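Local coordinates for protein mitochondrial association factor 1 (Toxoplasma gondii, PDB 6BXS) that belongs to a parasite protein family linked to the manipulation of host mitochondria and probably has a fold related to the ADP-ribose-binding macro domains, at residues A[39-44]-A[161-166]. Residues are numbered along the deposited sequence; the frame is centred on the assembly and turned at random.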
loop_
_atom_site.group_PDB
_atom_site.type_symbol
_atom_site.label_atom_id
_atom_site.label_comp_id
_atom_site.label_asym_id
_atom_site.label_seq_id
_atom_site.Cartn_x
_atom_site.Cartn_y
_atom_site.Cartn_z
ATOM N N PRO A 39 -5.228 17.826 0.571
ATOM C CA PRO A 39 -4.894 18.896 1.520
ATOM C C PRO A 39 -5.966 19.120 2.586
ATOM O O PRO A 39 -5.656 19.641 3.660
ATOM C CB PRO A 39 -4.759 20.131 0.621
ATOM C CG PRO A 39 -5.578 19.825 -0.579
ATOM C CD PRO A 39 -5.464 18.346 -0.788
ATOM N N SER A 40 -7.203 18.732 2.290
ATOM C CA SER A 40 -8.315 18.909 3.219
ATOM C C SER A 40 -9.176 17.652 3.277
ATOM O O SER A 40 -10.291 17.632 2.757
ATOM C CB SER A 40 -9.167 20.114 2.812
ATOM O OG SER A 40 -8.415 21.312 2.883
ATOM N N PRO A 41 -8.656 16.594 3.915
ATOM C CA PRO A 41 -9.385 15.328 4.024
ATOM C C PRO A 41 -10.466 15.369 5.097
ATOM O O PRO A 41 -10.321 16.090 6.086
ATOM C CB PRO A 41 -8.287 14.333 4.395
ATOM C CG PRO A 41 -7.319 15.147 5.183
ATOM C CD PRO A 41 -7.347 16.532 4.589
ATOM N N SER A 42 -11.534 14.605 4.897
ATOM C CA SER A 42 -12.601 14.496 5.886
ATOM C C SER A 42 -12.386 13.276 6.776
ATOM O O SER A 42 -12.990 13.161 7.844
ATOM C CB SER A 42 -13.963 14.417 5.197
ATOM O OG SER A 42 -13.978 13.401 4.209
ATOM N N LYS A 43 -11.522 12.368 6.329
ATOM C CA LYS A 43 -11.213 11.162 7.086
ATOM C C LYS A 43 -9.737 10.802 6.947
ATOM O O LYS A 43 -9.018 11.376 6.126
ATOM C CB LYS A 43 -12.093 10.002 6.622
ATOM C CG LYS A 43 -11.824 9.547 5.200
ATOM C CD LYS A 43 -12.950 8.674 4.664
ATOM C CE LYS A 43 -14.224 9.476 4.450
ATOM N NZ LYS A 43 -15.164 8.800 3.516
ATOM N N ARG A 44 -9.295 9.848 7.758
ATOM C CA ARG A 44 -7.892 9.463 7.794
ATOM C C ARG A 44 -7.591 8.396 6.746
ATOM O O ARG A 44 -7.852 7.210 6.956
ATOM C CB ARG A 44 -7.513 8.956 9.183
ATOM C CG ARG A 44 -7.952 9.869 10.325
ATOM C CD ARG A 44 -7.502 9.316 11.669
ATOM N NE ARG A 44 -6.126 8.836 11.597
ATOM C CZ ARG A 44 -5.051 9.612 11.689
ATOM N NH1 ARG A 44 -3.844 9.077 11.593
ATOM N NH2 ARG A 44 -5.175 10.920 11.879
ATOM N N ASN A 161 -1.474 18.241 7.500
ATOM C CA ASN A 161 -2.760 17.841 8.059
ATOM C C ASN A 161 -2.632 16.574 8.898
ATOM O O ASN A 161 -2.177 15.542 8.406
ATOM C CB ASN A 161 -3.786 17.623 6.946
ATOM C CG ASN A 161 -5.212 17.601 7.466
ATOM O OD1 ASN A 161 -5.614 16.677 8.172
ATOM N ND2 ASN A 161 -5.984 18.623 7.116
ATOM N N GLU A 162 -3.049 16.666 10.158
ATOM C CA GLU A 162 -2.980 15.557 11.110
ATOM C C GLU A 162 -3.540 14.248 10.551
ATOM O O GLU A 162 -3.093 13.164 10.927
ATOM C CB GLU A 162 -3.739 15.928 12.389
ATOM C CG GLU A 162 -3.550 14.962 13.552
ATOM C CD GLU A 162 -4.796 14.835 14.412
ATOM O OE1 GLU A 162 -5.785 14.223 13.946
ATOM O OE2 GLU A 162 -4.790 15.348 15.551
ATOM N N MET A 163 -4.518 14.350 9.654
ATOM C CA MET A 163 -5.203 13.169 9.136
ATOM C C MET A 163 -4.407 12.423 8.063
ATOM O O MET A 163 -4.805 11.335 7.645
ATOM C CB MET A 163 -6.565 13.563 8.560
ATOM C CG MET A 163 -7.565 14.049 9.594
ATOM S SD MET A 163 -9.185 14.352 8.865
ATOM C CE MET A 163 -10.145 14.744 10.326
ATOM N N ASN A 164 -3.292 13.004 7.624
ATOM C CA ASN A 164 -2.490 12.420 6.548
ATOM C C ASN A 164 -1.198 11.762 7.040
ATOM O O ASN A 164 -0.283 11.527 6.253
ATOM C CB ASN A 164 -2.143 13.496 5.511
ATOM C CG ASN A 164 -3.363 14.011 4.772
ATOM O OD1 ASN A 164 -4.375 13.321 4.666
ATOM N ND2 ASN A 164 -3.266 15.229 4.249
ATOM N N ASP A 165 -1.135 11.444 8.329
ATOM C CA ASP A 165 0.122 11.018 8.944
ATOM C C ASP A 165 0.267 9.501 9.073
ATOM O O ASP A 165 1.038 9.018 9.904
ATOM C CB ASP A 165 0.264 11.662 10.323
ATOM C CG ASP A 165 -0.798 11.202 11.295
ATOM O OD1 ASP A 165 -1.785 10.572 10.858
ATOM O OD2 ASP A 165 -0.651 11.482 12.502
ATOM N N VAL A 166 -0.481 8.755 8.265
ATOM C CA VAL A 166 -0.291 7.311 8.159
ATOM C C VAL A 166 -0.053 6.917 6.709
ATOM O O VAL A 166 -0.792 7.331 5.815
ATOM C CB VAL A 166 -1.498 6.521 8.699
ATOM C CG1 VAL A 166 -1.275 5.020 8.532
ATOM C CG2 VAL A 166 -1.745 6.856 10.159
#
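R44 NH1 lies 2.6 Å from D165 OD1 in a salt bridge, and the hydrogen bond within it uses the syn lone pair of that oxygen. The carboxylate plane is turned 75° from the guanidinium. R44 NH2 donates to the backbone O of E162 at 3.2 Å, lying above that carbonyl's plane. A long ion pair to E162 OE1 adds to the network. Arginine suits the place because its nitrogens can serve several acceptors at once: NE bonds to the carbonyl of P210, and a bend at chi3 (44°) swings NE out of the line of the chain. The guanidinium faces E162 O and D165 OD1, two acceptors 2.9 Å apart, from one side and probably eases their repulsion; D165 OD2 pairs with K209.

Beside this charged cluster, P41 presents its ring to the turn, CG 3.8 Å from M163 CB and CD 3.6 Å from N161 ND2. The unbranched M163 extends SD to 3.5 Å from P41 O. N161 shapes the turn itself: its OD1 accepts from M163 N at 3.0 Å, an Asx turn, whereas N164 ND2 bonds to D38 O.

Together the loops lead into the neighbouring parallel strands 45-50 and 166-170, within the central mixed sheet of what is probably a macro-domain-like fold.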